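Long-range contacts in metallo-beta-lactamase FIM-1 (PDB 6V3Q), which probably hydrolyses beta-lactam antibiotics to substituted beta-amino acids as a zinc-dependent class B enzyme, conferring antibiotic resistance: residues M21-K26 with P35-I40; I48-A53 with V78-H83. One frame throughout, in Å; residues are numbered along the deposited sequence.

Contact 1: M21-K26 with P35-I40; sequences MHTSMK and PSNGLI
One face of the His-22 imidazole covers CA of Gly-38, toward the rim of the ring, with that CA 3.4 Å from the centroid of the His-22 ring in a CH-pi contact. With CG lodged between the backbone N and the carbonyl carbon (chi1 67°), the ring folds back across the neighbouring strand; Gly-38 has no side chain, and NE2 of His-22 approaches its CA to 3.1 Å. CD1 of Ile-40 meets the ring at its edge. ND1 of His-22 is 2.8 Å from a water in the ring plane, which also bonds Ser-24 OG and donates to Ser-36 O, so one water joins two side chains of this face, His-22 and Ser-24, to the backbone of Ser-36. NE2 of His-22 is weakly shared between Val-50 O and Asp-51 O.

His-22 and Gly-38 are a hydrogen-bonded antiparallel pair, as are Ser-24 and Ser-36; together they zip up a beta hairpin of strands 19-27 and 33-43, within the seven-stranded sheet of the alphabeta/betaalpha metallo-beta-lactamase fold.

On the opposite face Met-21 runs out extended and bends at chi3 (95°), which brings its CE within 3.7 Å of Asn-37 OD1. The same oxygen accepts a 3.0 Å hydrogen bond from Thr-23 OG1, the hydroxyl tilted 30° from the amide plane, while Asn-37 ND2 donates to Gly-207 O and Pro-204 O. Further along this face, Pro-35 is paired with Met-25 at a non-hydrogen-bonded position, where its missing N-H costs the pair nothing. Met-25, bent at chi2 and chi3, curls its sulphur onto the proline: SD is 3.5 Å from Pro-35 CB. CG2 of Thr-23 touches the same Pro-35 CB at 3.9 Å. Gln-4 and Gly-32 of the second subunit pack against this side.

Contact 2: I48-A53 with V78-H83; sequences ILVDTA and VFTHAH. With ZN (zinc ion), chain C.
Asp-51 reaches across to Thr-80 with its carboxylate, OD1 taking the backbone N-H of Thr-80 at 2.9 Å through its syn lone pair. With CG anti to its own carbonyl carbon (chi1 -73°), the group crosses the threonine side chain at about a right angle, and OD2 also comes near Thr-80 OG1, where a second bond is possible but unsettled. The methyl CG2 of Thr-52 comes obliquely to the Phe-79 ring, 3.4 Å from its CE1, while CA of Asp-51 lies at that ring's edge.

Behind these side chains the ends of strands 46-50 and 74-78 run parallel, joined by one bridge, Val-50 with Val-78. Val-78 N donates to Leu-49 O, and Asp-51 N to Val-78 O at 2.8 Å and a nearly straight 167°. The two valines stand side by side, CG2 of Val-50 4.1 Å from CG1 of Val-78. Connected through helix 56-68, the strands form a beta-alpha-beta crossover, and the chain leaving the second strand carries the His-Xaa-His-Xaa-Asp zinc motif of the metallo-beta-lactamase superfamily.

In that loop His-81 NE2 binds the zinc ion at 2.2 Å and His-83 ND1 at 2.1 Å; His-145 supplies a third nitrogen. Farther out, Asp-179 accepts a hydrogen bond from His-83 NE2, and Asp-148 holds the backbone N of Ala-82. Lys-86 makes a long, weak ion pair with Asp-51 OD2.

Both contacts are buried and belong to one sheet, in which strands 33-43 and 46-50 are neighbours; Leu-39 O and Val-50 N, 2.8 Å apart, probably hydrogen-bond where they join. Contact 1 is local and antiparallel, a hairpin with five residue pairs, and one of its faces packs against the second subunit. Contact 2, closer to the centre of the chain, is parallel, has a single bridge and gives way to loop, so that a carboxylate takes over from backbone pairing as the chain heads for the zinc. The two also meet through side chains, where Ser-24 OG touches Ala-53 CB at 3.3 Å.

Contact 1: M21-K26 with P35-I40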
loop_
_atom_site.group_PDB
_atom_site.type_symbol
_atom_site.label_atom_id
_atom_site.label_comp_id
_atom_site.label_asym_id
_atom_site.label_seq_id
_atom_site.Cartn_x
_atom_site.Cartn_y
_atom_site.Cartn_z
ATOM N N MET A 21 -17.413 11.134 3.882
ATOM C CA MET A 21 -16.552 10.260 3.097
ATOM C C MET A 21 -16.044 9.136 3.989
ATOM O O MET A 21 -15.488 9.396 5.061
ATOM C CB MET A 21 -15.372 11.034 2.504
ATOM C CG MET A 21 -14.616 10.291 1.408
ATOM S SD MET A 21 -13.364 11.307 0.588
ATOM C CE MET A 21 -11.890 10.866 1.509
ATOM N N HIS A 22 -16.248 7.892 3.562
ATOM C CA HIS A 22 -15.703 6.739 4.264
ATOM C C HIS A 22 -14.515 6.181 3.493
ATOM O O HIS A 22 -14.555 6.061 2.264
ATOM C CB HIS A 22 -16.760 5.645 4.492
ATOM C CG HIS A 22 -17.256 4.980 3.243
ATOM N ND1 HIS A 22 -16.562 3.975 2.604
ATOM C CD2 HIS A 22 -18.406 5.145 2.546
ATOM C CE1 HIS A 22 -17.252 3.565 1.554
ATOM N NE2 HIS A 22 -18.376 4.257 1.498
ATOM N N THR A 23 -13.454 5.854 4.228
ATOM C CA THR A 23 -12.210 5.353 3.663
ATOM C C THR A 23 -11.839 4.061 4.368
ATOM O O THR A 23 -11.724 4.034 5.599
ATOM C CB THR A 23 -11.079 6.380 3.807
ATOM O OG1 THR A 23 -11.430 7.586 3.117
ATOM C CG2 THR A 23 -9.782 5.833 3.229
ATOM N N SER A 24 -11.656 2.995 3.593
ATOM C CA SER A 24 -11.293 1.692 4.124
ATOM C C SER A 24 -10.005 1.222 3.465
ATOM O O SER A 24 -9.723 1.559 2.313
ATOM C CB SER A 24 -12.411 0.668 3.897
ATOM O OG SER A 24 -12.758 0.580 2.525
ATOM N N MET A 25 -9.227 0.438 4.202
ATOM C CA MET A 25 -7.929 -0.032 3.738
ATOM C C MET A 25 -7.973 -1.530 3.471
ATOM O O MET A 25 -8.562 -2.294 4.245
ATOM C CB MET A 25 -6.836 0.280 4.762
ATOM C CG MET A 25 -6.911 1.694 5.327
ATOM S SD MET A 25 -6.746 2.971 4.071
ATOM C CE MET A 25 -5.010 2.836 3.646
ATOM N N LYS A 26 -7.352 -1.943 2.369
ATOM C CA LYS A 26 -7.159 -3.351 2.062
ATOM C C LYS A 26 -5.736 -3.740 2.433
ATOM O O LYS A 26 -4.777 -3.083 2.012
ATOM C CB LYS A 26 -7.421 -3.642 0.585
ATOM C CG LYS A 26 -7.784 -5.094 0.307
ATOM C CD LYS A 26 -7.009 -5.658 -0.875
ATOM C CE LYS A 26 -6.999 -4.694 -2.048
ATOM N NZ LYS A 26 -6.471 -5.306 -3.297
ATOM N N PRO A 35 -6.040 2.445 0.050
ATOM C CA PRO A 35 -7.320 3.010 0.481
ATOM C C PRO A 35 -8.359 3.039 -0.630
ATOM O O PRO A 35 -8.048 2.984 -1.822
ATOM C CB PRO A 35 -6.936 4.437 0.897
ATOM C CG PRO A 35 -5.820 4.780 -0.024
ATOM C CD PRO A 35 -5.050 3.497 -0.248
ATOM N N SER A 36 -9.618 3.126 -0.206
ATOM C CA SER A 36 -10.742 3.289 -1.116
ATOM C C SER A 36 -11.764 4.209 -0.470
ATOM O O SER A 36 -12.062 4.076 0.720
ATOM C CB SER A 36 -11.395 1.946 -1.470
ATOM O OG SER A 36 -12.403 2.117 -2.447
ATOM N N ASN A 37 -12.294 5.144 -1.253
ATOM C CA ASN A 37 -13.233 6.135 -0.751
ATOM C C ASN A 37 -14.657 5.783 -1.168
ATOM O O ASN A 37 -14.895 5.207 -2.232
ATOM C CB ASN A 37 -12.886 7.536 -1.259
ATOM C CG ASN A 37 -11.483 7.959 -0.895
ATOM O OD1 ASN A 37 -10.967 7.598 0.163
ATOM N ND2 ASN A 37 -10.851 8.723 -1.776
ATOM N N GLY A 38 -15.602 6.126 -0.302
ATOM C CA GLY A 38 -17.013 6.077 -0.627
ATOM C C GLY A 38 -17.724 7.230 0.050
ATOM O O GLY A 38 -17.080 8.031 0.732
ATOM N N LEU A 39 -19.037 7.338 -0.114
ATOM C CA LEU A 39 -19.786 8.427 0.492
ATOM C C LEU A 39 -20.941 7.879 1.318
ATOM O O LEU A 39 -21.503 6.825 1.012
ATOM C CB LEU A 39 -20.345 9.401 -0.558
ATOM C CG LEU A 39 -19.391 10.296 -1.353
ATOM C CD1 LEU A 39 -20.166 11.101 -2.387
ATOM C CD2 LEU A 39 -18.605 11.222 -0.431
ATOM N N ILE A 40 -21.274 8.608 2.380
ATOM C CA ILE A 40 -22.540 8.459 3.086
ATOM C C ILE A 40 -23.240 9.808 3.021
ATOM O O ILE A 40 -22.698 10.817 3.491
ATOM C CB ILE A 40 -22.353 8.002 4.541
ATOM C CG1 ILE A 40 -21.586 6.680 4.593
ATOM C CG2 ILE A 40 -23.704 7.850 5.221
ATOM C CD1 ILE A 40 -20.261 6.769 5.320
HETATM O O HOH W 1 -14.296 2.642 1.577
#

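Contact 2: I48-A53 with V78-H83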
loop_
_atom_site.group_PDB
_atom_site.type_symbol
_atom_site.label_atom_id
_atom_site.label_comp_id
_atom_site.label_asym_id
_atom_site.label_seq_id
_atom_site.Cartn_x
_atom_site.Cartn_y
_atom_site.Cartn_z
ATOM N N ILE A 48 -27.794 7.527 2.505
ATOM C CA ILE A 48 -27.519 6.798 1.273
ATOM C C ILE A 48 -26.035 6.466 1.237
ATOM O O ILE A 48 -25.195 7.327 1.527
ATOM C CB ILE A 48 -27.928 7.615 0.035
ATOM C CG1 ILE A 48 -29.414 7.973 0.101
ATOM C CG2 ILE A 48 -27.620 6.847 -1.244
ATOM C CD1 ILE A 48 -29.806 9.119 -0.803
ATOM N N LEU A 49 -25.713 5.223 0.887
ATOM C CA LEU A 49 -24.334 4.762 0.811
ATOM C C LEU A 49 -23.904 4.702 -0.649
ATOM O O LEU A 49 -24.576 4.078 -1.476
ATOM C CB LEU A 49 -24.174 3.392 1.469
ATOM C CG LEU A 49 -22.785 2.758 1.353
ATOM C CD1 LEU A 49 -21.740 3.597 2.076
ATOM C CD2 LEU A 49 -22.780 1.327 1.877
ATOM N N VAL A 50 -22.796 5.356 -0.962
ATOM C CA VAL A 50 -22.171 5.251 -2.272
ATOM C C VAL A 50 -20.930 4.388 -2.099
ATOM O O VAL A 50 -19.978 4.790 -1.420
ATOM C CB VAL A 50 -21.830 6.630 -2.849
ATOM C CG1 VAL A 50 -21.214 6.494 -4.230
ATOM C CG2 VAL A 50 -23.075 7.502 -2.898
ATOM N N ASP A 51 -20.964 3.188 -2.682
ATOM C CA ASP A 51 -19.861 2.231 -2.654
ATOM C C ASP A 51 -19.633 1.613 -1.280
ATOM O O ASP A 51 -19.731 2.288 -0.248
ATOM C CB ASP A 51 -18.571 2.883 -3.151
ATOM C CG ASP A 51 -18.582 3.115 -4.644
ATOM O OD1 ASP A 51 -19.346 2.420 -5.344
ATOM O OD2 ASP A 51 -17.817 3.975 -5.120
ATOM N N THR A 52 -19.317 0.320 -1.268
ATOM C CA THR A 52 -19.026 -0.411 -0.046
ATOM C C THR A 52 -17.552 -0.250 0.313
ATOM O O THR A 52 -16.814 0.509 -0.320
ATOM C CB THR A 52 -19.374 -1.887 -0.213
ATOM O OG1 THR A 52 -18.420 -2.495 -1.091
ATOM C CG2 THR A 52 -20.751 -2.046 -0.813
ATOM N N ALA A 53 -17.112 -0.959 1.346
ATOM C CA ALA A 53 -15.697 -1.088 1.642
ATOM C C ALA A 53 -15.143 -2.270 0.849
ATOM O O ALA A 53 -15.765 -2.754 -0.099
ATOM C CB ALA A 53 -15.485 -1.234 3.145
ATOM N N VAL A 78 -25.802 2.534 -3.618
ATOM C CA VAL A 78 -25.493 2.465 -5.040
ATOM C C VAL A 78 -23.989 2.274 -5.181
ATOM O O VAL A 78 -23.204 2.721 -4.340
ATOM C CB VAL A 78 -25.971 3.726 -5.797
ATOM C CG1 VAL A 78 -25.249 4.964 -5.286
ATOM C CG2 VAL A 78 -25.792 3.558 -7.301
ATOM N N PHE A 79 -23.588 1.578 -6.237
ATOM C CA PHE A 79 -22.192 1.251 -6.471
ATOM C C PHE A 79 -21.802 1.689 -7.875
ATOM O O PHE A 79 -22.602 1.612 -8.813
ATOM C CB PHE A 79 -21.954 -0.249 -6.283
ATOM C CG PHE A 79 -22.816 -0.863 -5.217
ATOM C CD1 PHE A 79 -22.553 -0.635 -3.875
ATOM C CD2 PHE A 79 -23.900 -1.654 -5.555
ATOM C CE1 PHE A 79 -23.351 -1.188 -2.894
ATOM C CE2 PHE A 79 -24.703 -2.214 -4.575
ATOM C CZ PHE A 79 -24.426 -1.981 -3.243
ATOM N N THR A 80 -20.557 2.144 -8.013
ATOM C CA THR A 80 -20.128 2.803 -9.239
ATOM C C THR A 80 -19.582 1.846 -10.295
ATOM O O THR A 80 -19.620 2.183 -11.483
ATOM C CB THR A 80 -19.085 3.880 -8.919
ATOM O OG1 THR A 80 -17.973 3.291 -8.234
ATOM C CG2 THR A 80 -19.703 4.957 -8.037
ATOM N N HIS A 81 -19.084 0.672 -9.908
ATOM C CA HIS A 81 -18.755 -0.378 -10.870
ATOM C C HIS A 81 -18.512 -1.674 -10.109
ATOM O O HIS A 81 -18.487 -1.698 -8.875
ATOM C CB HIS A 81 -17.554 -0.013 -11.751
ATOM C CG HIS A 81 -16.251 0.050 -11.019
ATOM N ND1 HIS A 81 -15.921 1.084 -10.167
ATOM C CD2 HIS A 81 -15.181 -0.779 -11.035
ATOM C CE1 HIS A 81 -14.709 0.881 -9.682
ATOM N NE2 HIS A 81 -14.238 -0.242 -10.192
ATOM N N ALA A 82 -18.337 -2.754 -10.867
ATOM C CA ALA A 82 -18.305 -4.104 -10.306
ATOM C C ALA A 82 -16.863 -4.574 -10.111
ATOM O O ALA A 82 -16.374 -5.498 -10.762
ATOM C CB ALA A 82 -19.092 -5.060 -11.194
ATOM N N HIS A 83 -16.185 -3.904 -9.187
ATOM C CA HIS A 83 -14.921 -4.356 -8.624
ATOM C C HIS A 83 -15.076 -4.444 -7.112
ATOM O O HIS A 83 -16.027 -3.911 -6.535
ATOM C CB HIS A 83 -13.766 -3.423 -9.011
ATOM C CG HIS A 83 -13.200 -3.702 -10.368
ATOM N ND1 HIS A 83 -12.277 -2.879 -10.975
ATOM C CD2 HIS A 83 -13.423 -4.720 -11.234
ATOM C CE1 HIS A 83 -11.958 -3.374 -12.158
ATOM N NE2 HIS A 83 -12.639 -4.491 -12.340
HETATM ZN ZN ZN C . -12.113 -0.817 -10.427
#